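Beta-xylanase (Caldicellulosiruptor kristjanssonii, PDB 7NWN) probably binds plant cell-wall polysaccharide through this calcium-containing family 9 carbohydrate-binding module, one part of a multimodular, hyperthermostable xylanase-glucuronoyl esterase. Local coordinates at residues 30-35 with 132-137; 38-43 with 60-65; 67-72 with 147-152; 92-97 with 142-147. All blocks are in the same frame, centred on the assembly; numbering follows the deposited sequence.

In the fold
The four contacts lie within one CBM9 domain of beta-sandwich type, centres 9 to 15 Å apart. Interactions 1 and 2 place the loop between strands 22-25 and 50-51 against the outermost strands, 133-140 and 58-66, of a four-stranded antiparallel sheet; interaction 3 joins its two central strands, 69-77 and 143-151. Interaction 4 crosses from strand 143-151 to strand 93-99 of the other sheet. Along the chain, interaction 2 falls between the segments of interaction 1, interaction 3 follows interaction 2, and the span of interaction 3 encloses interaction 4. Glu147, shared by interactions 3 and 4, binds the calcium ion of loop 30-35, so one metal ties loop to sheet.

Interaction 1: residues 30-35 with 132-137. With CA (calcium ion), chain R.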
# COMPACT_ATOMS: atom_id res chain seq x y z
N PRO A 30 -5.16 -11.52 6.51
CA PRO A 30 -4.54 -12.38 5.50
C PRO A 30 -3.16 -12.93 5.87
O PRO A 30 -2.45 -12.43 6.78
CB PRO A 30 -4.40 -11.50 4.27
CG PRO A 30 -4.47 -10.07 4.78
CD PRO A 30 -5.14 -10.09 6.15
N VAL A 31 -2.80 -13.97 5.12
CA VAL A 31 -1.49 -14.60 5.26
C VAL A 31 -0.53 -13.93 4.28
O VAL A 31 -0.84 -13.84 3.08
CB VAL A 31 -1.65 -16.11 4.98
CG1 VAL A 31 -0.30 -16.85 4.91
CG2 VAL A 31 -2.58 -16.73 6.07
N ILE A 32 0.65 -13.53 4.79
CA ILE A 32 1.62 -12.80 3.97
C ILE A 32 2.49 -13.83 3.24
O ILE A 32 3.36 -14.45 3.86
CB ILE A 32 2.47 -11.82 4.84
CG1 ILE A 32 1.60 -10.83 5.65
CG2 ILE A 32 3.47 -11.06 3.95
CD1 ILE A 32 0.69 -9.99 4.76
N ASP A 33 2.25 -13.99 1.92
CA ASP A 33 2.97 -15.02 1.17
C ASP A 33 2.99 -14.72 -0.33
O ASP A 33 3.55 -15.53 -1.06
CB ASP A 33 2.28 -16.39 1.33
CG ASP A 33 0.78 -16.38 0.99
OD1 ASP A 33 0.23 -15.35 0.50
OD2 ASP A 33 0.18 -17.41 1.16
N GLY A 34 2.40 -13.59 -0.77
CA GLY A 34 2.37 -13.28 -2.19
C GLY A 34 1.22 -13.97 -2.93
O GLY A 34 1.09 -13.81 -4.15
N GLU A 35 0.40 -14.75 -2.21
CA GLU A 35 -0.73 -15.47 -2.82
C GLU A 35 -2.03 -14.78 -2.36
O GLU A 35 -2.09 -14.21 -1.26
CB GLU A 35 -0.74 -16.94 -2.35
CG GLU A 35 0.53 -17.72 -2.71
CD GLU A 35 0.72 -17.99 -4.23
OE1 GLU A 35 -0.27 -18.01 -4.98
OE2 GLU A 35 1.89 -18.02 -4.69
N ARG A 132 8.29 -2.45 11.13
CA ARG A 132 6.84 -2.56 11.12
C ARG A 132 6.34 -3.14 9.79
O ARG A 132 5.17 -3.47 9.70
CB ARG A 132 6.21 -1.17 11.30
CG ARG A 132 6.67 -0.55 12.63
CD ARG A 132 6.17 0.89 12.73
NE ARG A 132 4.73 0.96 12.69
CZ ARG A 132 4.03 2.05 12.94
NH1 ARG A 132 4.66 3.16 13.28
NH2 ARG A 132 2.71 2.01 12.91
N PHE A 133 7.23 -3.22 8.78
CA PHE A 133 6.84 -3.46 7.38
C PHE A 133 7.27 -4.88 7.00
O PHE A 133 8.45 -5.26 7.14
CB PHE A 133 7.50 -2.42 6.47
CG PHE A 133 7.09 -2.37 5.02
CD1 PHE A 133 5.76 -2.37 4.66
CD2 PHE A 133 8.05 -2.14 4.03
CE1 PHE A 133 5.36 -2.23 3.33
CE2 PHE A 133 7.67 -1.98 2.69
CZ PHE A 133 6.33 -2.07 2.34
N TYR A 134 6.28 -5.69 6.59
CA TYR A 134 6.61 -7.06 6.25
C TYR A 134 5.94 -7.38 4.91
O TYR A 134 4.73 -7.18 4.79
CB TYR A 134 6.02 -7.98 7.32
CG TYR A 134 6.21 -9.46 7.14
CD1 TYR A 134 7.36 -10.01 6.55
CD2 TYR A 134 5.22 -10.33 7.59
CE1 TYR A 134 7.49 -11.38 6.44
CE2 TYR A 134 5.34 -11.71 7.49
CZ TYR A 134 6.49 -12.24 6.90
OH TYR A 134 6.61 -13.59 6.82
N THR A 135 6.74 -7.90 3.94
CA THR A 135 6.23 -7.98 2.57
C THR A 135 6.65 -9.30 1.94
O THR A 135 7.69 -9.86 2.29
CB THR A 135 6.74 -6.82 1.68
OG1 THR A 135 8.16 -6.96 1.61
CG2 THR A 135 6.38 -5.45 2.21
N LYS A 136 5.87 -9.71 0.93
CA LYS A 136 6.25 -10.75 -0.02
C LYS A 136 5.83 -10.28 -1.40
O LYS A 136 4.87 -9.50 -1.52
CB LYS A 136 5.46 -12.03 0.30
CG LYS A 136 5.86 -12.66 1.62
CD LYS A 136 7.25 -13.21 1.63
CE LYS A 136 7.53 -13.85 2.98
NZ LYS A 136 8.99 -14.06 3.17
N THR A 137 6.54 -10.74 -2.44
CA THR A 137 6.15 -10.38 -3.78
C THR A 137 6.09 -11.67 -4.60
O THR A 137 6.61 -12.69 -4.20
CB THR A 137 7.12 -9.39 -4.46
OG1 THR A 137 8.39 -10.02 -4.58
CG2 THR A 137 7.25 -8.09 -3.71
CA CA R . -1.67 -14.09 0.98
O HOH W 1 4.11 -14.79 6.31
O HOH W 2 -2.33 -16.45 1.11
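Ile32 has its first torsion at -55°, which sets CG2 trans to the backbone N, while Tyr134 extends its phenol with a chi1 of 178°; together these bring the methyl over one ring face. The calcium-binding loop 30-35 is thereby laid against strand 133-140, an outer strand of the four-stranded sheet in this CBM9 beta-sandwich. Ile32 CG2 stands 4.2 Å from the centroid of the Tyr134 ring and 18° off its normal, a CH-pi contact displaced toward the rim. On the same side, Ile32 CB is 3.9 Å from Tyr134 CE2. The CG2 methyl also meets Lys136 CG at 3.7 Å. A bend at chi2 turns the Lys136 amine off, and CB and CG do the packing. Next along the loop, Lys136 CB lies 3.6 Å from Gly34 N; with the backbone turned as it is at Gly34, a CB would press on the preceding carbonyl oxygen.

No direct hydrogen bond spans the two segments; instead a water donates to Ile32 O at 2.6 Å and bonds to Tyr134 OH at 2.8 Å. Behind this packing, Val31 O, Asp33 OD1 and Glu35 O each bind the calcium ion at 2.3 Å, with Asp37 and Glu147 as further ligands. Asp33 OD1 also accepts from Glu35 N at 2.8 Å, closing an Asx turn, while a calcium-bound water donates to Asp33 OD2.

Interaction 2: residues 38-43 with 60-65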
# COMPACT_ATOMS: atom_id res chain seq x y z
N ASP A 38 -8.30 -16.46 -0.13
CA ASP A 38 -9.74 -16.49 -0.36
C ASP A 38 -10.40 -15.19 0.18
O ASP A 38 -11.19 -14.54 -0.52
CB ASP A 38 -10.32 -17.74 0.34
CG ASP A 38 -11.84 -17.69 0.54
OD1 ASP A 38 -12.53 -17.38 -0.42
OD2 ASP A 38 -12.33 -17.94 1.70
N ILE A 39 -10.01 -14.75 1.37
CA ILE A 39 -10.68 -13.59 1.97
C ILE A 39 -10.44 -12.28 1.20
O ILE A 39 -11.27 -11.37 1.33
CB ILE A 39 -10.34 -13.39 3.44
CG1 ILE A 39 -8.85 -13.10 3.69
CG2 ILE A 39 -10.89 -14.56 4.30
CD1 ILE A 39 -8.57 -12.73 5.17
N TRP A 40 -9.35 -12.18 0.42
CA TRP A 40 -9.14 -10.97 -0.36
C TRP A 40 -10.21 -10.85 -1.43
O TRP A 40 -10.53 -9.73 -1.84
CB TRP A 40 -7.76 -10.93 -1.07
CG TRP A 40 -6.59 -10.53 -0.23
CD1 TRP A 40 -5.53 -11.33 0.05
CD2 TRP A 40 -6.33 -9.25 0.39
NE1 TRP A 40 -4.60 -10.65 0.79
CE2 TRP A 40 -5.06 -9.37 1.01
CE3 TRP A 40 -7.00 -8.01 0.42
CZ2 TRP A 40 -4.45 -8.29 1.66
CZ3 TRP A 40 -6.42 -6.96 1.10
CH2 TRP A 40 -5.18 -7.11 1.72
N ASN A 41 -10.73 -11.98 -1.92
CA ASN A 41 -11.79 -11.96 -2.95
C ASN A 41 -13.10 -11.33 -2.45
O ASN A 41 -13.92 -10.95 -3.27
CB ASN A 41 -12.01 -13.33 -3.63
CG ASN A 41 -10.71 -13.86 -4.20
OD1 ASN A 41 -9.94 -13.12 -4.80
ND2 ASN A 41 -10.43 -15.14 -4.04
N ASN A 42 -13.26 -11.14 -1.14
CA ASN A 42 -14.46 -10.54 -0.57
C ASN A 42 -14.38 -9.01 -0.47
O ASN A 42 -15.30 -8.40 0.06
CB ASN A 42 -14.82 -11.10 0.81
CG ASN A 42 -16.28 -11.52 0.83
OD1 ASN A 42 -16.68 -12.27 -0.06
ND2 ASN A 42 -17.12 -10.99 1.72
N VAL A 43 -13.25 -8.38 -0.87
CA VAL A 43 -13.13 -6.93 -0.84
C VAL A 43 -12.82 -6.45 -2.25
O VAL A 43 -12.41 -7.23 -3.12
CB VAL A 43 -12.11 -6.43 0.19
CG1 VAL A 43 -12.26 -7.10 1.55
CG2 VAL A 43 -10.70 -6.61 -0.30
N LYS A 60 -3.69 -2.12 -9.37
CA LYS A 60 -4.84 -2.11 -8.49
C LYS A 60 -4.36 -2.54 -7.11
O LYS A 60 -3.27 -3.10 -6.97
CB LYS A 60 -5.92 -3.02 -9.07
CG LYS A 60 -5.42 -4.38 -9.57
CD LYS A 60 -6.51 -5.24 -10.22
CE LYS A 60 -6.06 -6.51 -10.93
NZ LYS A 60 -7.22 -7.22 -11.55
N PHE A 61 -5.16 -2.25 -6.10
CA PHE A 61 -4.78 -2.71 -4.77
C PHE A 61 -6.04 -2.86 -3.93
O PHE A 61 -7.05 -2.21 -4.22
CB PHE A 61 -3.75 -1.77 -4.13
CG PHE A 61 -4.32 -0.43 -3.75
CD1 PHE A 61 -4.36 0.61 -4.66
CD2 PHE A 61 -4.83 -0.23 -2.46
CE1 PHE A 61 -4.92 1.84 -4.31
CE2 PHE A 61 -5.38 1.00 -2.10
CZ PHE A 61 -5.43 2.04 -3.02
N LYS A 62 -5.93 -3.72 -2.90
CA LYS A 62 -6.97 -3.96 -1.92
C LYS A 62 -6.38 -3.69 -0.55
O LYS A 62 -5.16 -3.82 -0.39
CB LYS A 62 -7.43 -5.41 -2.01
CG LYS A 62 -8.21 -5.71 -3.29
CD LYS A 62 -8.70 -7.15 -3.40
CE LYS A 62 -9.63 -7.33 -4.59
NZ LYS A 62 -10.21 -8.67 -4.60
N LEU A 63 -7.25 -3.36 0.40
CA LEU A 63 -6.84 -3.02 1.74
C LEU A 63 -7.65 -3.88 2.68
O LEU A 63 -8.80 -4.22 2.35
CB LEU A 63 -7.15 -1.53 2.02
CG LEU A 63 -6.28 -0.50 1.29
CD1 LEU A 63 -6.61 0.94 1.75
CD2 LEU A 63 -4.80 -0.80 1.48
N MET A 64 -7.08 -4.16 3.86
CA MET A 64 -7.78 -4.91 4.89
C MET A 64 -7.13 -4.50 6.20
O MET A 64 -5.97 -4.08 6.19
CB MET A 64 -7.63 -6.41 4.63
CG MET A 64 -8.64 -7.31 5.36
SD MET A 64 -8.65 -9.02 4.73
CE MET A 64 -9.23 -8.77 3.07
N TRP A 65 -7.85 -4.57 7.33
CA TRP A 65 -7.23 -4.28 8.61
C TRP A 65 -7.60 -5.33 9.65
O TRP A 65 -8.67 -5.93 9.57
CB TRP A 65 -7.67 -2.90 9.13
CG TRP A 65 -9.11 -2.83 9.58
CD1 TRP A 65 -10.22 -2.74 8.78
CD2 TRP A 65 -9.58 -2.80 10.94
NE1 TRP A 65 -11.36 -2.65 9.55
CE2 TRP A 65 -10.99 -2.66 10.88
CE3 TRP A 65 -8.95 -2.86 12.19
CZ2 TRP A 65 -11.77 -2.61 12.04
CZ3 TRP A 65 -9.72 -2.75 13.34
CH2 TRP A 65 -11.12 -2.68 13.25
O HOH W 3 -8.62 -10.90 -4.80
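A Met-aromatic contact between Met64 and Trp40 anchors the loop 38-43 beside the calcium site, where Trp40 NE1 is hydrogen-bonded to the calcium ligand Glu147. Met64 SD lies 4.8 Å from the centroid of the six-membered Trp40 ring and 12° off its normal, so the sulfur stands above the face, though at some distance. The closer approach is made by the methyl: a bend at chi3 (-64°) folds Met64 CE back to 3.5 Å from Trp40 CE3, near the rim of the ring. Met64 SD is in turn met by Ile39 CD1 at 3.7 Å, and Val43 CG1 touches the methyl from another direction. Beside them, Lys62 CB packs 3.6 Å from Trp40 CE3.

Lys62 and Met64 both point at the loop from strand 58-66, an outermost strand of the antiparallel sheet of four in this CBM9 fold, and Leu63 between them points the other way. Extended beyond CG, Lys62 carries NZ to Trp40 O at 3.0 Å, arriving 45° above the carbonyl plane, with Val43 N donating to the same oxygen from the opposite face. A weak bond runs from Lys62 NZ to Val43 O, and a water accepts from Lys62 NZ at 2.7 Å while donating to Asn41 OD1 at 2.6 Å. A leucine in place of Lys62 would probably leave Val43 O and this water without their shared donor and free the end of the loop to shift. The amine also makes a cation-pi contact with Trp45.

Interaction 3: residues 67-72 with 147-152. With CA (calcium ion), chain R; EDO (1,2-ethanediol), chain J.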
# COMPACT_ATOMS: atom_id res chain seq x y z
N ASP A 67 -6.74 -6.10 14.20
CA ASP A 67 -6.46 -5.41 15.45
C ASP A 67 -5.04 -4.88 15.50
O ASP A 67 -4.83 -3.97 16.27
CB ASP A 67 -6.68 -6.31 16.69
CG ASP A 67 -8.16 -6.64 16.89
OD1 ASP A 67 -9.03 -5.98 16.25
OD2 ASP A 67 -8.42 -7.59 17.59
N ASN A 68 -4.08 -5.50 14.75
CA ASN A 68 -2.68 -5.17 14.92
C ASN A 68 -2.05 -4.46 13.70
O ASN A 68 -0.89 -4.06 13.79
CB ASN A 68 -1.86 -6.43 15.20
CG ASN A 68 -2.40 -7.20 16.40
OD1 ASN A 68 -2.48 -6.63 17.48
ND2 ASN A 68 -2.76 -8.46 16.21
N ALA A 69 -2.75 -4.39 12.57
CA ALA A 69 -2.08 -4.16 11.29
C ALA A 69 -3.03 -3.67 10.22
O ALA A 69 -4.23 -3.96 10.23
CB ALA A 69 -1.38 -5.41 10.79
N LEU A 70 -2.40 -2.98 9.26
CA LEU A 70 -3.01 -2.72 7.96
C LEU A 70 -2.34 -3.62 6.92
O LEU A 70 -1.12 -3.77 6.94
CB LEU A 70 -2.83 -1.24 7.59
CG LEU A 70 -3.47 -0.81 6.26
CD1 LEU A 70 -4.99 -0.81 6.29
CD2 LEU A 70 -2.97 0.55 5.83
N TYR A 71 -3.14 -4.06 5.92
CA TYR A 71 -2.73 -5.02 4.90
C TYR A 71 -2.97 -4.40 3.53
O TYR A 71 -4.03 -3.80 3.30
CB TYR A 71 -3.52 -6.33 5.00
CG TYR A 71 -3.21 -7.06 6.29
CD1 TYR A 71 -2.11 -7.89 6.40
CD2 TYR A 71 -4.01 -6.86 7.42
CE1 TYR A 71 -1.79 -8.52 7.59
CE2 TYR A 71 -3.71 -7.48 8.63
CZ TYR A 71 -2.63 -8.35 8.69
OH TYR A 71 -2.33 -8.93 9.88
N VAL A 72 -1.99 -4.59 2.63
CA VAL A 72 -2.13 -4.12 1.25
C VAL A 72 -1.86 -5.30 0.32
O VAL A 72 -0.84 -5.95 0.48
CB VAL A 72 -1.16 -2.96 0.93
CG1 VAL A 72 -1.43 -2.39 -0.47
CG2 VAL A 72 -1.23 -1.84 2.00
N GLU A 147 2.29 -8.19 -1.46
CA GLU A 147 1.39 -8.36 -0.32
C GLU A 147 2.14 -7.86 0.91
O GLU A 147 3.22 -8.35 1.17
CB GLU A 147 1.05 -9.83 -0.18
CG GLU A 147 -0.13 -10.07 0.79
CD GLU A 147 -0.67 -11.49 0.73
OE1 GLU A 147 0.11 -12.42 0.42
OE2 GLU A 147 -1.90 -11.67 0.95
N ALA A 148 1.56 -6.89 1.63
CA ALA A 148 2.28 -6.10 2.63
C ALA A 148 1.46 -6.03 3.92
O ALA A 148 0.22 -5.91 3.89
CB ALA A 148 2.56 -4.71 2.09
N ARG A 149 2.19 -6.03 5.04
CA ARG A 149 1.59 -5.81 6.35
C ARG A 149 2.34 -4.65 7.00
O ARG A 149 3.58 -4.66 7.01
CB ARG A 149 1.74 -7.08 7.19
CG ARG A 149 1.12 -6.98 8.58
CD ARG A 149 1.39 -8.23 9.45
NE ARG A 149 0.59 -8.27 10.69
CZ ARG A 149 1.10 -7.88 11.86
NH1 ARG A 149 2.36 -7.43 11.92
NH2 ARG A 149 0.38 -8.00 12.95
N ILE A 150 1.58 -3.67 7.54
CA ILE A 150 2.13 -2.61 8.37
C ILE A 150 1.54 -2.70 9.79
O ILE A 150 0.34 -2.56 9.95
CB ILE A 150 1.83 -1.25 7.72
CG1 ILE A 150 2.55 -1.08 6.38
CG2 ILE A 150 2.18 -0.15 8.71
CD1 ILE A 150 1.94 -0.02 5.50
N ALA A 151 2.38 -3.02 10.77
CA ALA A 151 1.99 -3.10 12.17
C ALA A 151 1.60 -1.69 12.64
O ALA A 151 2.31 -0.72 12.36
CB ALA A 151 3.21 -3.63 12.91
N LEU A 152 0.40 -1.55 13.23
CA LEU A 152 -0.15 -0.29 13.70
C LEU A 152 0.22 -0.09 15.17
O LEU A 152 0.33 -1.06 15.92
CB LEU A 152 -1.67 -0.37 13.53
CG LEU A 152 -2.09 -0.40 12.06
CD1 LEU A 152 -3.59 -0.74 11.93
CD2 LEU A 152 -1.75 0.94 11.41
CA CA R . -1.67 -14.09 0.98
C1 EDO J . -1.64 -3.78 19.07
O1 EDO J . -2.96 -3.32 18.77
C2 EDO J . -0.60 -2.77 18.76
O2 EDO J . -0.39 -1.84 19.81
O HOH W 4 -2.16 -9.35 13.08
O HOH W 5 0.76 -3.90 15.92
O HOH W 2 -2.33 -16.45 1.11
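Arg149 NE donates to Tyr71 OH at 3.1 Å with an N-H...O angle of 158°, the hydroxyl lying in the guanidinium plane. The two side chains run side by side in the same direction, Arg149 staying extended from CG to NE (chi1 -179°); its CG comes within 3.4 Å of Tyr71 CE1. Ring and guanidinium are turned 61° apart, so they do not stack. Ala69 CB covers one guanidinium face, 3.5 Å from Arg149 NE, and Asn68 CB touches NH2 obliquely. A water at the guanidinium edge accepts from Arg149 NH2 at 2.9 Å and, weakly, from Asn68 ND2. An alanine in place of Arg149 would probably cost Tyr71 OH its NE donor, uncover the Ala69 methyl and take from this water its NH2 donor.

Outside this shell, Asp66 OD2 is hydrogen-bonded to Tyr71 OH. The backbones beneath are the central pair of the four-stranded antiparallel sheet of the CBM9 sandwich: Leu70 with Ile150 and Val72 with Ala148 are hydrogen-bonded pairs, Ala69 with Ala151 and Tyr71 with Arg149 non-hydrogen-bonded ones. Ile150 N reaches Leu70 O at 2.8 Å, and past the strand end Leu152 N donates to Asn68 O at 2.9 Å. Leu70, Val72, Ala148 and Ile150 all face the other sheet, where Leu70 meets Leu98, and Val72 and Ile150 meet Ile96. At the far end, Glu147 binds calcium in bidentate fashion, OE1 at 2.5 Å and OE2 at 2.4 Å, and OE1 also accepts from Gly34 N.

Interaction 4: residues 92-97 with 142-147; sequences DSVEIF and DGYRVE. With CA (calcium ion), chain Q; CA (calcium ion), chain R.
Val94 overlaps Val146 with one methyl and Tyr144 with the other. Its CG2 lies 4.0 Å from Val146 CG2, while CG1 sits 4.2 Å from Tyr144 CE2; in both cases the side chains run antiparallel alongside one another. A chi1 of 62° holds the Tyr144 ring between its own backbone N and carbonyl carbon, and from there the phenol reaches across to strand 93-99. Its hydroxyl ends over the start of that strand, 3.9 Å from Val94 CG1. Tyr144 OH also comes within 3.3 Å of Ser93 N, but the angle there is too poor for a hydrogen bond.

These strands belong to different sheets. Their axes pass 8.9 Å apart at 28°, with no backbone bonding between them, which is the face-to-face packing of a beta-sandwich core. Val117, on strand 112-118, touches both Val94 and Val146 and so joins the same apolar layer. Tyr119 similarly lies against both Asp92 and Tyr144.

At the edge of the Tyr144 ring, a water in its plane bonds to the hydroxyl at 2.6 Å and lies 3.2 Å from Asp92 OD1. Both carboxylate oxygens of Asp92 bind a second calcium ion at 2.6 Å, a site that Asp78, Val80 and Ala171 also serve, and OD2 also accepts from Asn82 N. Packing alone therefore joins the sheets at the valines, whereas the phenol hydroxyl meets water beside a buried carboxylate whose negative charge is probably balanced largely by the metal.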
# COMPACT_ATOMS: atom_id res chain seq x y z
N ASP A 92 11.09 -0.40 -10.50
CA ASP A 92 9.68 -0.75 -10.50
C ASP A 92 9.32 -1.20 -9.07
O ASP A 92 9.92 -2.13 -8.57
CB ASP A 92 9.43 -1.91 -11.45
CG ASP A 92 9.32 -1.47 -12.91
OD1 ASP A 92 8.53 -0.56 -13.21
OD2 ASP A 92 10.02 -2.04 -13.73
N SER A 93 8.38 -0.50 -8.43
CA SER A 93 8.21 -0.58 -6.99
C SER A 93 6.84 0.00 -6.67
O SER A 93 6.24 0.68 -7.51
CB SER A 93 9.35 0.13 -6.25
OG SER A 93 9.45 1.47 -6.64
N VAL A 94 6.33 -0.34 -5.48
CA VAL A 94 5.12 0.31 -5.00
C VAL A 94 5.47 1.04 -3.69
O VAL A 94 6.36 0.63 -2.99
CB VAL A 94 3.93 -0.66 -4.81
CG1 VAL A 94 3.59 -1.46 -6.06
CG2 VAL A 94 4.11 -1.55 -3.62
N GLU A 95 4.76 2.13 -3.39
CA GLU A 95 5.01 2.87 -2.15
C GLU A 95 3.68 3.03 -1.42
O GLU A 95 2.63 3.18 -2.06
CB GLU A 95 5.49 4.27 -2.49
CG GLU A 95 6.83 4.28 -3.23
CD GLU A 95 7.44 5.64 -3.48
OE1 GLU A 95 6.88 6.66 -2.99
OE2 GLU A 95 8.46 5.69 -4.18
N ILE A 96 3.76 2.94 -0.09
CA ILE A 96 2.61 3.01 0.79
C ILE A 96 2.92 4.12 1.80
O ILE A 96 3.99 4.12 2.37
CB ILE A 96 2.35 1.64 1.49
CG1 ILE A 96 1.97 0.58 0.43
CG2 ILE A 96 1.22 1.73 2.54
CD1 ILE A 96 2.28 -0.83 0.91
N PHE A 97 1.97 5.03 1.96
CA PHE A 97 2.08 6.15 2.89
C PHE A 97 0.95 6.02 3.91
O PHE A 97 -0.17 5.71 3.50
CB PHE A 97 1.85 7.44 2.09
CG PHE A 97 2.73 7.68 0.87
CD1 PHE A 97 2.50 7.00 -0.32
CD2 PHE A 97 3.75 8.62 0.92
CE1 PHE A 97 3.25 7.29 -1.46
CE2 PHE A 97 4.52 8.92 -0.21
CZ PHE A 97 4.26 8.25 -1.40
N ASP A 142 3.56 -10.85 -17.19
CA ASP A 142 3.21 -9.43 -17.36
C ASP A 142 3.10 -8.59 -16.08
O ASP A 142 2.50 -7.52 -16.12
CB ASP A 142 1.94 -9.26 -18.19
CG ASP A 142 2.05 -9.98 -19.54
OD1 ASP A 142 3.10 -9.80 -20.26
OD2 ASP A 142 1.14 -10.77 -19.82
N GLY A 143 3.70 -9.00 -14.95
CA GLY A 143 3.66 -8.05 -13.86
C GLY A 143 4.14 -8.67 -12.55
O GLY A 143 4.97 -9.59 -12.56
N TYR A 144 3.56 -8.17 -11.45
CA TYR A 144 4.03 -8.67 -10.16
C TYR A 144 2.94 -8.34 -9.17
O TYR A 144 2.05 -7.54 -9.46
CB TYR A 144 5.40 -8.07 -9.77
CG TYR A 144 5.46 -6.56 -9.58
CD1 TYR A 144 5.68 -5.71 -10.67
CD2 TYR A 144 5.39 -5.98 -8.31
CE1 TYR A 144 5.78 -4.32 -10.53
CE2 TYR A 144 5.52 -4.59 -8.15
CZ TYR A 144 5.70 -3.76 -9.26
OH TYR A 144 5.81 -2.41 -9.10
N ARG A 145 3.03 -8.98 -8.00
CA ARG A 145 2.09 -8.75 -6.92
C ARG A 145 2.92 -8.41 -5.69
O ARG A 145 4.00 -9.00 -5.53
CB ARG A 145 1.32 -10.05 -6.68
CG ARG A 145 0.34 -9.97 -5.52
CD ARG A 145 -0.42 -11.28 -5.32
NE ARG A 145 -1.25 -11.59 -6.48
CZ ARG A 145 -1.24 -12.75 -7.10
NH1 ARG A 145 -0.48 -13.74 -6.62
NH2 ARG A 145 -2.01 -12.90 -8.19
N VAL A 146 2.40 -7.51 -4.83
CA VAL A 146 2.99 -7.16 -3.54
C VAL A 146 1.91 -7.48 -2.52
O VAL A 146 0.75 -7.15 -2.77
CB VAL A 146 3.37 -5.67 -3.47
CG1 VAL A 146 3.81 -5.29 -2.05
CG2 VAL A 146 4.47 -5.38 -4.52
N GLU A 147 2.29 -8.19 -1.46
CA GLU A 147 1.39 -8.36 -0.32
C GLU A 147 2.14 -7.86 0.91
O GLU A 147 3.22 -8.35 1.17
CB GLU A 147 1.05 -9.83 -0.18
CG GLU A 147 -0.13 -10.07 0.79
CD GLU A 147 -0.67 -11.49 0.73
OE1 GLU A 147 0.11 -12.42 0.42
OE2 GLU A 147 -1.90 -11.67 0.95
CA CA Q . 8.51 -1.29 -15.67
CA CA R . -1.67 -14.09 0.98
O HOH W 6 6.02 -0.98 -11.28
O HOH W 7 7.93 -0.57 -18.09
O HOH W 2 -2.33 -16.45 1.11